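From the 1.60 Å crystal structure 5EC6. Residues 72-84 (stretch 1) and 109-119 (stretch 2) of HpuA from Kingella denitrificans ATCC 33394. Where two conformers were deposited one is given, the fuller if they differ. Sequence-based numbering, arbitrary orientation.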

# COMPACT_ATOMS: atom_id res chain seq x y z
N LEU A 72 1.69 11.56 8.07
CA LEU A 72 0.70 11.17 9.05
C LEU A 72 -0.55 10.68 8.32
O LEU A 72 -0.80 11.11 7.19
CB LEU A 72 0.32 12.34 9.96
CG LEU A 72 1.47 13.03 10.70
CD1 LEU A 72 0.97 14.25 11.50
CD2 LEU A 72 2.14 12.01 11.57
N TYR A 73 -1.29 9.81 8.99
CA TYR A 73 -2.59 9.33 8.51
C TYR A 73 -3.65 10.24 9.12
O TYR A 73 -3.76 10.31 10.34
CB TYR A 73 -2.80 7.86 8.88
CG TYR A 73 -4.21 7.41 8.57
CD1 TYR A 73 -4.63 7.24 7.27
CD2 TYR A 73 -5.12 7.26 9.58
CE1 TYR A 73 -5.95 6.88 6.99
CE2 TYR A 73 -6.43 6.92 9.31
CZ TYR A 73 -6.83 6.73 8.03
OH TYR A 73 -8.16 6.38 7.78
N GLN A 74 -4.45 10.91 8.30
CA GLN A 74 -5.65 11.64 8.79
C GLN A 74 -6.89 10.73 8.64
O GLN A 74 -7.28 10.35 7.51
CB GLN A 74 -5.87 12.96 8.05
CG GLN A 74 -6.92 13.79 8.75
CD GLN A 74 -7.27 15.08 8.08
OE1 GLN A 74 -7.16 15.24 6.87
NE2 GLN A 74 -7.65 16.06 8.88
N ALA A 75 -7.50 10.40 9.76
CA ALA A 75 -8.65 9.52 9.78
C ALA A 75 -9.87 10.28 9.26
O ALA A 75 -9.86 11.49 9.18
CB ALA A 75 -8.83 9.00 11.17
N PRO A 76 -10.95 9.54 8.93
CA PRO A 76 -12.20 10.17 8.49
C PRO A 76 -12.80 11.16 9.48
O PRO A 76 -13.54 12.05 9.05
CB PRO A 76 -13.14 8.99 8.28
CG PRO A 76 -12.25 7.81 8.02
CD PRO A 76 -11.04 8.06 8.92
N ASP A 77 -12.46 11.03 10.76
CA ASP A 77 -12.92 11.97 11.79
C ASP A 77 -12.06 13.20 11.91
O ASP A 77 -12.28 14.02 12.80
CB ASP A 77 -13.10 11.25 13.15
CG ASP A 77 -11.79 10.73 13.78
OD1 ASP A 77 -10.68 10.99 13.19
OD2 ASP A 77 -11.88 10.04 14.84
N GLY A 78 -11.02 13.32 11.09
CA GLY A 78 -10.19 14.50 11.07
C GLY A 78 -8.94 14.38 11.97
O GLY A 78 -8.05 15.26 11.90
N LYS A 79 -8.85 13.33 12.78
CA LYS A 79 -7.71 13.17 13.74
C LYS A 79 -6.53 12.59 12.95
O LYS A 79 -6.73 11.77 12.08
CB LYS A 79 -8.04 12.27 14.90
CG LYS A 79 -9.20 12.74 15.80
CD LYS A 79 -8.84 14.02 16.51
CE LYS A 79 -9.86 14.40 17.59
NZ LYS A 79 -11.15 14.87 17.04
N TYR A 80 -5.32 13.00 13.31
CA TYR A 80 -4.09 12.52 12.69
C TYR A 80 -3.35 11.52 13.56
O TYR A 80 -3.27 11.67 14.79
CB TYR A 80 -3.16 13.69 12.42
CG TYR A 80 -3.56 14.66 11.35
CD1 TYR A 80 -4.39 15.75 11.63
CD2 TYR A 80 -3.11 14.53 10.06
CE1 TYR A 80 -4.74 16.63 10.66
CE2 TYR A 80 -3.43 15.43 9.09
CZ TYR A 80 -4.24 16.50 9.39
OH TYR A 80 -4.59 17.42 8.44
N TYR A 81 -2.80 10.50 12.93
CA TYR A 81 -2.08 9.43 13.60
C TYR A 81 -0.75 9.10 12.94
O TYR A 81 -0.63 9.15 11.72
CB TYR A 81 -2.91 8.14 13.70
CG TYR A 81 -4.18 8.37 14.51
CD1 TYR A 81 -4.15 8.34 15.92
CD2 TYR A 81 -5.37 8.72 13.88
CE1 TYR A 81 -5.29 8.64 16.65
CE2 TYR A 81 -6.53 9.01 14.62
CZ TYR A 81 -6.47 8.99 15.99
OH TYR A 81 -7.64 9.24 16.68
N ASP A 82 0.26 8.79 13.75
CA ASP A 82 1.50 8.36 13.13
C ASP A 82 1.49 6.88 12.84
O ASP A 82 0.69 6.10 13.35
CB ASP A 82 2.74 8.85 13.89
CG ASP A 82 2.64 8.68 15.38
OD1 ASP A 82 1.95 7.77 15.82
OD2 ASP A 82 3.26 9.49 16.11
N PHE A 83 2.39 6.49 11.94
CA PHE A 83 2.68 5.11 11.69
C PHE A 83 3.78 4.70 12.67
O PHE A 83 4.87 5.27 12.65
CB PHE A 83 3.15 4.91 10.26
CG PHE A 83 2.09 5.25 9.23
CD1 PHE A 83 1.01 4.40 9.05
CD2 PHE A 83 2.16 6.44 8.47
CE1 PHE A 83 0.01 4.70 8.09
CE2 PHE A 83 1.16 6.73 7.54
CZ PHE A 83 0.10 5.87 7.35
N GLY A 84 3.49 3.78 13.55
CA GLY A 84 4.52 3.41 14.53
C GLY A 84 4.59 1.94 14.77
O GLY A 84 4.21 1.13 13.94
N PRO A 109 -5.84 0.06 19.36
CA PRO A 109 -6.88 1.00 19.76
C PRO A 109 -6.44 2.45 19.79
O PRO A 109 -5.29 2.73 20.06
CB PRO A 109 -7.23 0.54 21.20
CG PRO A 109 -6.00 -0.05 21.67
CD PRO A 109 -5.33 -0.72 20.49
N LEU A 110 -7.37 3.35 19.49
CA LEU A 110 -7.11 4.78 19.38
C LEU A 110 -7.79 5.56 20.51
O LEU A 110 -8.81 5.14 21.04
CB LEU A 110 -7.64 5.34 18.07
CG LEU A 110 -7.16 4.58 16.81
CD1 LEU A 110 -7.80 5.18 15.58
CD2 LEU A 110 -5.63 4.60 16.72
N ASP A 111 -7.26 6.74 20.77
CA ASP A 111 -7.89 7.68 21.72
C ASP A 111 -9.40 7.88 21.53
O ASP A 111 -10.12 7.98 22.53
CB ASP A 111 -7.15 9.01 21.76
CG ASP A 111 -7.01 9.69 20.40
OD1 ASP A 111 -7.48 9.15 19.38
OD2 ASP A 111 -6.42 10.79 20.40
N SER A 112 -9.87 7.90 20.28
CA SER A 112 -11.28 8.08 19.88
C SER A 112 -12.21 6.88 20.15
O SER A 112 -13.45 7.00 19.99
CB SER A 112 -11.33 8.35 18.37
OG SER A 112 -10.82 7.17 17.75
N GLY A 113 -11.60 5.73 20.42
CA GLY A 113 -12.27 4.46 20.47
C GLY A 113 -12.31 3.71 19.16
O GLY A 113 -12.86 2.60 19.05
N GLY A 114 -11.74 4.35 18.13
CA GLY A 114 -11.52 3.64 16.89
C GLY A 114 -10.33 2.70 16.99
O GLY A 114 -9.76 2.47 18.06
N LYS A 115 -9.95 2.12 15.85
CA LYS A 115 -8.74 1.30 15.79
C LYS A 115 -8.03 1.60 14.45
O LYS A 115 -8.66 2.05 13.51
CB LYS A 115 -9.03 -0.20 15.85
CG LYS A 115 -9.92 -0.64 17.01
CD LYS A 115 -10.15 -2.14 16.99
CE LYS A 115 -11.12 -2.61 18.07
NZ LYS A 115 -10.70 -2.12 19.40
N MET A 116 -6.76 1.25 14.41
CA MET A 116 -5.95 1.46 13.19
C MET A 116 -4.96 0.36 12.95
O MET A 116 -4.35 -0.21 13.85
CB MET A 116 -5.23 2.80 13.28
CG MET A 116 -4.36 3.16 12.09
SD MET A 116 -3.58 4.74 12.42
CE MET A 116 -2.49 4.90 11.00
N ILE A 117 -4.73 0.04 11.68
CA ILE A 117 -3.58 -0.78 11.32
C ILE A 117 -3.05 -0.33 9.94
O ILE A 117 -3.80 0.23 9.11
CB ILE A 117 -4.00 -2.24 11.26
CG1 ILE A 117 -2.74 -3.16 11.33
CG2 ILE A 117 -4.87 -2.51 10.06
CD1 ILE A 117 -2.96 -4.55 11.78
N ALA A 118 -1.74 -0.55 9.75
CA ALA A 118 -1.05 -0.27 8.49
C ALA A 118 -0.01 -1.35 8.24
O ALA A 118 0.27 -2.21 9.09
CB ALA A 118 -0.44 1.09 8.53
N CYS A 119 0.54 -1.38 7.04
CA CYS A 119 1.58 -2.40 6.72
C CYS A 119 2.79 -2.34 7.65
O CYS A 119 3.26 -1.24 8.02
CB CYS A 119 2.16 -2.20 5.34
SG CYS A 119 2.87 -3.74 4.58
O HOH W 1 -9.90 8.15 15.40

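M116 forms the apolar centre of the contact. Its side chain, fully extended with chi1 to chi3 all t, reaches from strand 115-118 into a pocket lined by Y73, Y81 and F83: M116 CE lies 3.7 Å from Y73 CB and 3.8 Å from F83 CE1, and M116 SD lies 3.7 Å from Y81 CB. M116 SD approaches two aromatic rings obliquely, 5.1 Å from the centroid of the Y73 ring and 5.2 Å from that of the Y81 ring. Y73 and Y81 present their side chains together because their backbones pair, Y73 N to Y81 O (2.9 Å) and Y81 N to Y73 O (2.8 Å). No backbone hydrogen bond joins the two stretches; side chains make nearly all of the contact. Beyond M116 in one direction, A118 CB meets the edge of the F83 ring, 3.7 Å from F83 CD1. In the other, L110 covers one face of the Y81 ring, with L110 CD1 4.3 Å from its centroid. The Y81 hydroxyl carries the contact into its polar edge, donating a hydrogen bond from Y81 OH to D111 OD1 (2.7 Å). Water 1 donates to Y81 OH and D77 OD2 (2.8 Å from each) and hydrogen-bonds S112 OG (2.7 Å), linking turns A75-G78 and L110-G113. D77 and S112 also brace their own loops: D77 OD1 accepts from K79 N (3.0 Å), S112 OG from G114 N (3.0 Å).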